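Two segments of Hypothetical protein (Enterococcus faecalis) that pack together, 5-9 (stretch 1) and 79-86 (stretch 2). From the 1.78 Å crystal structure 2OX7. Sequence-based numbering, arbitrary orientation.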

ATOM      1  N   PRO A   5     -11.038  -3.223  18.755  1.00 31.42           N
ATOM      2  CA  PRO A   5     -11.122  -4.672  18.437  1.00 30.87           C
ATOM      3  C   PRO A   5     -12.532  -5.232  18.605  1.00 29.69           C
ATOM      4  O   PRO A   5     -13.122  -5.204  19.696  1.00 30.76           O
ATOM      5  N   LYS A   6     -13.044  -5.766  17.514  1.00 27.83           N
ATOM      6  CA  LYS A   6     -14.352  -6.327  17.490  1.00 26.25           C
ATOM      7  C   LYS A   6     -14.223  -7.614  16.704  1.00 25.00           C
ATOM      8  O   LYS A   6     -13.592  -7.627  15.626  1.00 24.62           O
ATOM      9  N   PHE A   7     -14.789  -8.699  17.243  1.00 22.95           N
ATOM     10  CA  PHE A   7     -14.611 -10.010  16.646  1.00 23.32           C
ATOM     11  C   PHE A   7     -15.920 -10.732  16.436  1.00 24.39           C
ATOM     12  O   PHE A   7     -16.858 -10.574  17.229  1.00 24.62           O
ATOM     13  N   ARG A   8     -15.954 -11.544  15.385  1.00 24.23           N
ATOM     14  CA  ARG A   8     -17.045 -12.517  15.159  1.00 25.31           C
ATOM     15  C   ARG A   8     -16.406 -13.893  14.980  1.00 26.25           C
ATOM     16  O   ARG A   8     -15.203 -14.007  14.694  1.00 25.54           O
ATOM     17  N   ALA A   9     -17.203 -14.947  15.170  1.00 26.87           N
ATOM     18  CA  ALA A   9     -16.686 -16.310  15.086  1.00 28.33           C
ATOM     19  C   ALA A   9     -17.648 -17.213  14.346  1.00 29.13           C
ATOM     20  O   ALA A   9     -18.862 -17.135  14.541  1.00 30.49           O
ATOM     21  N   VAL A  79     -22.358  -0.744   7.048  1.00 20.35           N
ATOM     22  CA  VAL A  79     -22.103  -2.059   7.656  1.00 21.30           C
ATOM     23  C   VAL A  79     -20.604  -2.248   7.883  1.00 20.89           C
ATOM     24  O   VAL A  79     -19.800  -1.991   6.977  1.00 21.79           O
ATOM     25  N   GLU A  80     -20.230  -2.717   9.077  1.00 21.32           N
ATOM     26  CA  GLU A  80     -18.819  -2.872   9.435  1.00 22.96           C
ATOM     27  C   GLU A  80     -18.294  -4.047   8.625  1.00 20.81           C
ATOM     28  O   GLU A  80     -18.944  -5.071   8.553  1.00 21.37           O
ATOM     29  N   ILE A  81     -17.141  -3.867   7.978  1.00 18.77           N
ATOM     30  CA  ILE A  81     -16.537  -4.885   7.106  1.00 17.32           C
ATOM     31  C   ILE A  81     -15.544  -5.700   7.939  1.00 18.54           C
ATOM     32  O   ILE A  81     -14.629  -5.133   8.554  1.00 18.18           O
ATOM     33  N   PHE A  82     -15.728  -7.022   7.956  1.00 18.01           N
ATOM     34  CA  PHE A  82     -14.840  -7.931   8.693  1.00 18.57           C
ATOM     35  C   PHE A  82     -13.969  -8.754   7.741  1.00 19.37           C
ATOM     36  O   PHE A  82     -14.343  -9.018   6.571  1.00 18.81           O
ATOM     37  N   GLU A  83     -12.884  -9.287   8.283  1.00 20.62           N
ATOM     38  CA  GLU A  83     -12.174 -10.332   7.546  1.00 22.07           C
ATOM     39  C   GLU A  83     -13.194 -11.416   7.160  1.00 20.89           C
ATOM     40  O   GLU A  83     -14.101 -11.761   7.960  1.00 21.29           O
ATOM     41  N   GLY A  84     -12.993 -12.010   5.985  1.00 20.73           N
ATOM     42  CA  GLY A  84     -13.895 -13.080   5.491  1.00 21.69           C
ATOM     43  C   GLY A  84     -15.118 -12.570   4.741  1.00 21.24           C
ATOM     44  O   GLY A  84     -15.775 -13.342   4.017  1.00 21.12           O
ATOM     45  N   ASP A  85     -15.439 -11.275   4.881  1.00 19.60           N
ATOM     46  CA  ASP A  85     -16.525 -10.715   4.090  1.00 19.53           C
ATOM     47  C   ASP A  85     -16.236 -10.740   2.610  1.00 19.56           C
ATOM     48  O   ASP A  85     -15.079 -10.695   2.177  1.00 21.72           O
ATOM     49  N   ILE A  86     -17.309 -10.732   1.824  1.00 19.04           N
ATOM     50  CA  ILE A  86     -17.221 -10.636   0.352  1.00 19.55           C
ATOM     51  C   ILE A  86     -17.922  -9.373  -0.116  1.00 20.23           C
ATOM     52  O   ILE A  86     -19.108  -9.122   0.254  1.00 20.80           O
TER

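An arginine can reach a buried carboxylate by laying its aliphatic part across an aromatic ring, and the contact between these two segments is a compact example. Arg8 points toward the second stretch and leaves its backbone with chi1 in p; chi2 and chi3 are both t, so the rest of the chain runs nearly straight. This extended course carries CD over one face of the Phe82 ring, 4.0 Å from its centroid in a CH-pi contact, and lays one face of the guanidinium against the base of the same side chain, with CZ 3.4 Å from Phe82 CB. At the guanidinium edge, Arg8 NH1 and NH2 each donate to Asp85 OD1 at 2.9 Å, forming a salt bridge. Arg8 NH2 also donates a hydrogen bond to Glu83 O at 2.9 Å. Arg8 NE is buried without a partner.

The acceptor is held in place from its own side. Asp85, chi1 m, turns OD2 back to accept from Phe82 N at 2.8 Å, bracing the type II turn from Phe82 to Asp85 and leaving OD1 for the arginine. Gly84 suits this turn because at phi 86° and psi -16° a CB would be jammed against the carbonyl O of Glu83; it would also sit close to Arg8 NH2, at 3.5 Å.

Phe82, chi1 m, also meets Lys6, whose all-t course through chi3, before chi4 turns p, brings CG 4.1 Å from Phe82 CZ and CD 3.7 Å from OE1 of Glu80, itself t at chi1 and chi2. That last contact is made through carbon; Lys6 NZ and Glu80 OE2 are hydrogen-bonded elsewhere in the structure.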

ATOM      1  CB  PRO A   5     -10.178  -5.347  19.425  1.00 31.35           C
ATOM      2  CG  PRO A   5      -9.836  -4.315  20.455  1.00 31.50           C
ATOM      3  CD  PRO A   5     -10.281  -2.948  19.997  1.00 30.84           C
ATOM      4  CB  LYS A   6     -15.337  -5.351  16.848  1.00 26.30           C
ATOM      5  CG  LYS A   6     -16.732  -5.871  16.772  1.00 30.32           C
ATOM      6  CD  LYS A   6     -17.662  -4.751  16.328  1.00 36.12           C
ATOM      7  CE  LYS A   6     -19.077  -5.045  16.766  1.00 40.87           C
ATOM      8  NZ  LYS A   6     -19.239  -4.606  18.200  1.00 47.03           N
ATOM      9  CB  PHE A   7     -13.701 -10.919  17.525  1.00 24.08           C
ATOM     10  CG  PHE A   7     -12.347 -10.331  17.771  1.00 25.72           C
ATOM     11  CD1 PHE A   7     -11.329 -10.463  16.825  1.00 26.44           C
ATOM     12  CD2 PHE A   7     -12.102  -9.619  18.933  1.00 24.83           C
ATOM     13  CE1 PHE A   7     -10.069  -9.877  17.054  1.00 27.52           C
ATOM     14  CE2 PHE A   7     -10.876  -9.031  19.163  1.00 27.03           C
ATOM     15  CZ  PHE A   7      -9.853  -9.164  18.219  1.00 26.86           C
ATOM     16  CB  ARG A   8     -17.906 -12.157  13.941  1.00 24.91           C
ATOM     17  CG  ARG A   8     -17.166 -12.274  12.627  1.00 23.31           C
ATOM     18  CD  ARG A   8     -17.987 -11.790  11.456  1.00 24.22           C
ATOM     19  NE  ARG A   8     -17.267 -12.056  10.194  1.00 21.80           N
ATOM     20  CZ  ARG A   8     -17.711 -11.671   8.997  1.00 19.57           C
ATOM     21  NH1 ARG A   8     -18.834 -10.976   8.922  1.00 22.72           N
ATOM     22  NH2 ARG A   8     -17.000 -11.946   7.900  1.00 21.22           N
ATOM     23  CB  ALA A   9     -16.433 -16.883  16.458  1.00 29.35           C
ATOM     24  CB  VAL A  79     -22.647  -3.198   6.767  1.00 20.80           C
ATOM     25  CG1 VAL A  79     -22.277  -4.555   7.364  1.00 22.72           C
ATOM     26  CG2 VAL A  79     -24.183  -3.082   6.618  1.00 23.04           C
ATOM     27  CB  GLU A  80     -18.674  -3.158  10.934  1.00 24.47           C
ATOM     28  CG  GLU A  80     -17.288  -2.830  11.505  1.00 28.56           C
ATOM     29  CD  GLU A  80     -17.262  -2.567  13.037  1.00 30.73           C
ATOM     30  OE1 GLU A  80     -18.344  -2.313  13.662  1.00 41.20           O
ATOM     31  OE2 GLU A  80     -16.150  -2.618  13.625  1.00 40.13           O
ATOM     32  CB  ILE A  81     -15.783  -4.215   5.953  1.00 17.17           C
ATOM     33  CG1 ILE A  81     -16.780  -3.507   5.014  1.00 17.11           C
ATOM     34  CG2 ILE A  81     -14.973  -5.285   5.129  1.00 16.97           C
ATOM     35  CD1 ILE A  81     -16.040  -2.496   4.081  1.00 17.32           C
ATOM     36  CB  PHE A  82     -15.701  -8.974   9.458  1.00 19.03           C
ATOM     37  CG  PHE A  82     -16.326  -8.444  10.700  1.00 19.21           C
ATOM     38  CD1 PHE A  82     -15.831  -8.827  11.941  1.00 21.37           C
ATOM     39  CD2 PHE A  82     -17.408  -7.581  10.630  1.00 18.12           C
ATOM     40  CE1 PHE A  82     -16.429  -8.350  13.128  1.00 22.09           C
ATOM     41  CE2 PHE A  82     -18.019  -7.065  11.819  1.00 23.36           C
ATOM     42  CZ  PHE A  82     -17.515  -7.443  13.070  1.00 18.79           C
ATOM     43  CB  GLU A  83     -11.136 -11.034   8.424  1.00 22.61           C
ATOM     44  CG  GLU A  83     -10.072 -10.215   9.088  1.00 26.85           C
ATOM     45  CD  GLU A  83      -9.191 -11.132   9.970  1.00 28.76           C
ATOM     46  OE1 GLU A  83      -9.468 -11.320  11.202  1.00 26.27           O
ATOM     47  OE2 GLU A  83      -8.250 -11.709   9.388  1.00 37.73           O
ATOM     48  CB  ASP A  85     -16.857  -9.268   4.510  1.00 19.27           C
ATOM     49  CG  ASP A  85     -17.744  -9.202   5.776  1.00 23.50           C
ATOM     50  OD1 ASP A  85     -18.424 -10.209   6.139  1.00 21.94           O
ATOM     51  OD2 ASP A  85     -17.819  -8.123   6.397  1.00 24.73           O
ATOM     52  CB  ILE A  86     -17.867 -11.921  -0.317  1.00 18.81           C
ATOM     53  CG1 ILE A  86     -17.079 -13.178   0.095  1.00 21.18           C
ATOM     54  CG2 ILE A  86     -18.017 -11.692  -1.855  1.00 21.89           C
ATOM     55  CD1 ILE A  86     -17.867 -14.536  -0.116  1.00 23.39           C
TER